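Local coordinates for methylmalonyl-CoA epimerase, mitochondrial (Homo sapiens, PDB 3RMU), which interconverts the (R) and (S) forms of methylmalonyl-CoA in mitochondrial propionyl-CoA metabolism, using a bound metal ion, at residues G77-N89 against K122-A134. Residues are numbered along the deposited sequence; the frame is centred on the assembly and turned at random.
Sequences GMHHICIEVDNIN and KDCGGVLVELEQA. With CO (cobalt (II) ion), chain E; EDO (1,2-ethanediol), chain L.
Glu130 and His80 meet at a cobalt ion: Glu130 OE1 binds it at 1.9 Å and His80 NE2 at 2.0 Å, with carboxylate and imidazole planes 67° apart. Glu130 reaches the metal as an extended chain, its CG anti to the backbone N (chi1 171°), passing beside Cys82, whose SG lies 3.8 Å from Glu130 CG. Three waters and His8 complete the site. His79 is a second-shell residue: His80 ND1 donates to His79 ND1 in the plane of both rings (3.1 Å), which helps to fix the rotation of the metal-binding imidazole. Leu128 runs alongside His79, its CD2 3.7 Å from His79 CE1, and its CG rests on His80 CB.

At the far end Gln133, bent at chi2 (72°), turns its amide onto the turn of residues 86-88 that leads from strand 77-85 into helix 88-97. Its OE1 takes the N-H of Ile88 at 3.1 Å, the donor standing above the carbonyl plane, while NE2 points at Asp86 O, a contact too short as modelled for its length to be trusted. Between these ends six backbone bonds, from Ile81 N to Leu128 O through Ala134 N to Val85 O, zip the strands in parallel. Ile81, Ile83 and Val85 pack against Val129 and Leu131 on the face turned from the cobalt; Val85 CG1 is 3.9 Å from Leu131 CD2.

The pair lies mid-sheet in this vicinal oxygen chelate fold, strand 77-85 bordered by strand 3-12, which carries His8, and strand 129-133 by strand 115-119, while helix 88-97 starts beside Gln133.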
# COMPACT_ATOMS: atom_id res chain seq x y z
N GLY A 77 3.52 -7.24 -6.67
CA GLY A 77 3.91 -6.11 -5.82
C GLY A 77 2.84 -5.06 -5.64
O GLY A 77 1.86 -5.00 -6.38
N MET A 78 3.04 -4.19 -4.65
CA MET A 78 2.16 -3.07 -4.43
C MET A 78 2.24 -2.19 -5.68
O MET A 78 3.33 -1.83 -6.13
CB MET A 78 2.57 -2.30 -3.14
CG MET A 78 2.59 -3.22 -1.86
SD MET A 78 3.47 -2.61 -0.39
CE MET A 78 2.29 -1.30 0.00
N HIS A 79 1.09 -1.92 -6.26
CA HIS A 79 1.02 -1.22 -7.54
C HIS A 79 0.57 0.24 -7.34
O HIS A 79 1.15 1.14 -7.93
CB HIS A 79 0.10 -1.95 -8.51
CG HIS A 79 0.05 -1.31 -9.86
ND1 HIS A 79 -0.94 -0.45 -10.25
CD2 HIS A 79 0.90 -1.42 -10.91
CE1 HIS A 79 -0.69 -0.01 -11.47
NE2 HIS A 79 0.42 -0.59 -11.90
N HIS A 80 -0.49 0.50 -6.56
CA HIS A 80 -0.91 1.90 -6.31
C HIS A 80 -1.68 2.02 -5.01
O HIS A 80 -2.12 1.01 -4.46
CB HIS A 80 -1.72 2.53 -7.49
CG HIS A 80 -3.07 1.92 -7.79
ND1 HIS A 80 -3.23 0.91 -8.71
CD2 HIS A 80 -4.32 2.24 -7.35
CE1 HIS A 80 -4.52 0.61 -8.81
NE2 HIS A 80 -5.21 1.40 -8.00
N ILE A 81 -1.86 3.24 -4.54
CA ILE A 81 -2.83 3.53 -3.47
C ILE A 81 -3.92 4.41 -4.04
O ILE A 81 -3.66 5.24 -4.92
CB ILE A 81 -2.15 4.18 -2.27
CG1 ILE A 81 -1.37 5.46 -2.67
CG2 ILE A 81 -1.17 3.17 -1.60
CD1 ILE A 81 -0.83 6.27 -1.45
N CYS A 82 -5.14 4.26 -3.55
CA CYS A 82 -6.20 5.07 -4.04
C CYS A 82 -6.78 5.87 -2.90
O CYS A 82 -7.24 5.30 -1.91
CB CYS A 82 -7.28 4.24 -4.72
SG CYS A 82 -8.73 5.21 -5.18
N ILE A 83 -6.74 7.19 -3.04
CA ILE A 83 -7.27 8.09 -2.03
C ILE A 83 -8.48 8.87 -2.57
O ILE A 83 -8.50 9.36 -3.72
CB ILE A 83 -6.16 9.07 -1.50
CG1 ILE A 83 -4.90 8.32 -1.08
CG2 ILE A 83 -6.68 9.94 -0.30
CD1 ILE A 83 -3.75 9.25 -0.65
N GLU A 84 -9.50 9.00 -1.73
CA GLU A 84 -10.70 9.70 -2.14
C GLU A 84 -10.54 11.21 -2.07
O GLU A 84 -9.78 11.74 -1.27
CB GLU A 84 -11.90 9.25 -1.31
CG GLU A 84 -12.20 7.78 -1.57
CD GLU A 84 -13.36 7.25 -0.79
OE1 GLU A 84 -14.04 8.03 -0.09
OE2 GLU A 84 -13.58 6.03 -0.87
N VAL A 85 -11.26 11.89 -2.94
CA VAL A 85 -11.31 13.34 -2.91
C VAL A 85 -12.77 13.75 -3.07
O VAL A 85 -13.56 13.00 -3.64
CB VAL A 85 -10.44 14.01 -4.02
CG1 VAL A 85 -8.95 13.68 -3.84
CG2 VAL A 85 -10.93 13.63 -5.43
N ASP A 86 -13.14 14.91 -2.57
CA ASP A 86 -14.57 15.25 -2.67
C ASP A 86 -14.98 15.74 -4.07
O ASP A 86 -16.14 15.61 -4.44
CB ASP A 86 -15.07 16.20 -1.56
CG ASP A 86 -14.36 17.52 -1.56
OD1 ASP A 86 -13.41 17.68 -2.37
OD2 ASP A 86 -14.72 18.40 -0.75
N ASN A 87 -14.06 16.30 -4.83
CA ASN A 87 -14.38 16.80 -6.16
C ASN A 87 -13.20 16.60 -7.07
O ASN A 87 -12.25 17.37 -7.03
CB ASN A 87 -14.78 18.27 -6.11
CG ASN A 87 -15.31 18.80 -7.44
OD1 ASN A 87 -14.84 18.43 -8.52
ND2 ASN A 87 -16.27 19.70 -7.36
N ILE A 88 -13.30 15.60 -7.93
CA ILE A 88 -12.23 15.23 -8.84
C ILE A 88 -11.84 16.38 -9.83
O ILE A 88 -10.66 16.58 -10.14
CB ILE A 88 -12.60 13.94 -9.57
CG1 ILE A 88 -11.37 13.29 -10.22
CG2 ILE A 88 -13.70 14.15 -10.58
CD1 ILE A 88 -10.58 12.56 -9.24
N ASN A 89 -12.83 17.11 -10.31
CA ASN A 89 -12.57 18.20 -11.24
C ASN A 89 -11.84 19.32 -10.56
O ASN A 89 -10.90 19.87 -11.11
CB ASN A 89 -13.87 18.70 -11.87
CG ASN A 89 -14.58 17.62 -12.64
OD1 ASN A 89 -13.96 16.91 -13.43
ND2 ASN A 89 -15.86 17.46 -12.39
N LYS A 122 6.52 11.37 -9.44
CA LYS A 122 7.42 12.37 -10.05
C LYS A 122 7.62 13.63 -9.20
O LYS A 122 8.34 14.55 -9.62
CB LYS A 122 6.90 12.77 -11.44
N ASP A 123 6.99 13.68 -8.02
CA ASP A 123 7.10 14.85 -7.12
C ASP A 123 7.42 14.45 -5.66
O ASP A 123 6.82 14.99 -4.72
CB ASP A 123 5.81 15.68 -7.18
CG ASP A 123 5.79 16.66 -8.35
OD1 ASP A 123 6.44 17.74 -8.25
OD2 ASP A 123 5.09 16.37 -9.34
N CYS A 124 8.36 13.52 -5.48
CA CYS A 124 8.85 13.13 -4.14
C CYS A 124 7.88 12.30 -3.26
O CYS A 124 8.22 11.97 -2.12
CB CYS A 124 9.34 14.36 -3.36
SG CYS A 124 10.53 15.43 -4.26
N GLY A 125 6.70 11.95 -3.79
CA GLY A 125 5.68 11.23 -3.02
C GLY A 125 5.85 9.72 -2.88
O GLY A 125 5.07 9.06 -2.16
N GLY A 126 6.83 9.15 -3.59
CA GLY A 126 7.20 7.73 -3.45
C GLY A 126 6.37 6.62 -4.12
O GLY A 126 6.88 5.52 -4.28
N VAL A 127 5.10 6.89 -4.49
CA VAL A 127 4.18 5.85 -5.00
C VAL A 127 3.25 6.33 -6.13
O VAL A 127 2.99 7.54 -6.24
CB VAL A 127 3.27 5.36 -3.84
CG1 VAL A 127 2.39 6.49 -3.34
CG2 VAL A 127 2.42 4.21 -4.27
N LEU A 128 2.70 5.41 -6.93
CA LEU A 128 1.58 5.75 -7.85
C LEU A 128 0.31 5.98 -7.06
O LEU A 128 -0.16 5.08 -6.36
CB LEU A 128 1.39 4.69 -8.93
CG LEU A 128 0.17 4.84 -9.84
CD1 LEU A 128 0.30 6.06 -10.76
CD2 LEU A 128 0.01 3.59 -10.72
N VAL A 129 -0.24 7.17 -7.18
CA VAL A 129 -1.42 7.56 -6.43
C VAL A 129 -2.60 7.77 -7.37
O VAL A 129 -2.52 8.52 -8.33
CB VAL A 129 -1.19 8.81 -5.59
CG1 VAL A 129 -2.50 9.21 -4.88
CG2 VAL A 129 -0.02 8.62 -4.58
N GLU A 130 -3.70 7.07 -7.08
CA GLU A 130 -4.98 7.23 -7.83
C GLU A 130 -5.85 8.07 -6.91
O GLU A 130 -5.90 7.83 -5.70
CB GLU A 130 -5.58 5.83 -8.00
CG GLU A 130 -6.99 5.74 -8.56
CD GLU A 130 -7.51 4.29 -8.69
OE1 GLU A 130 -7.03 3.26 -8.08
OE2 GLU A 130 -8.47 4.20 -9.51
N LEU A 131 -6.43 9.12 -7.44
CA LEU A 131 -7.40 9.95 -6.72
C LEU A 131 -8.77 9.67 -7.32
O LEU A 131 -8.95 9.66 -8.53
CB LEU A 131 -7.10 11.44 -6.85
CG LEU A 131 -5.77 11.90 -6.21
CD1 LEU A 131 -5.52 13.39 -6.47
CD2 LEU A 131 -5.77 11.57 -4.70
N GLU A 132 -9.75 9.46 -6.44
CA GLU A 132 -11.06 9.03 -6.89
C GLU A 132 -12.12 9.82 -6.20
O GLU A 132 -12.06 10.08 -5.00
CB GLU A 132 -11.25 7.52 -6.64
CG GLU A 132 -12.66 7.02 -7.00
CD GLU A 132 -12.83 5.50 -6.93
OE1 GLU A 132 -12.55 4.79 -7.92
OE2 GLU A 132 -13.24 5.01 -5.87
N GLN A 133 -13.10 10.23 -6.98
CA GLN A 133 -14.19 11.01 -6.48
C GLN A 133 -14.92 10.27 -5.36
O GLN A 133 -15.36 9.14 -5.57
CB GLN A 133 -15.15 11.26 -7.67
CG GLN A 133 -16.42 11.94 -7.31
CD GLN A 133 -16.23 13.37 -6.97
OE1 GLN A 133 -16.08 14.22 -7.85
NE2 GLN A 133 -16.27 13.67 -5.68
N ALA A 134 -15.08 10.91 -4.20
CA ALA A 134 -15.85 10.34 -3.09
C ALA A 134 -17.30 10.12 -3.48
O ALA A 134 -17.69 9.03 -3.91
CB ALA A 134 -15.77 11.24 -1.85
OXT ALA A 134 -18.15 11.02 -3.38
CO CO E . -7.16 1.41 -8.09
C1 EDO L . -17.31 14.36 -14.85
O1 EDO L . -17.71 15.72 -14.64
C2 EDO L . -15.92 14.09 -14.27
O2 EDO L . -14.88 14.63 -15.12
O HOH W 1 3.53 2.62 -7.04
O HOH W 2 -7.56 1.22 -10.37
O HOH W 3 -9.30 0.93 -8.97
O HOH W 4 -7.21 -0.91 -8.33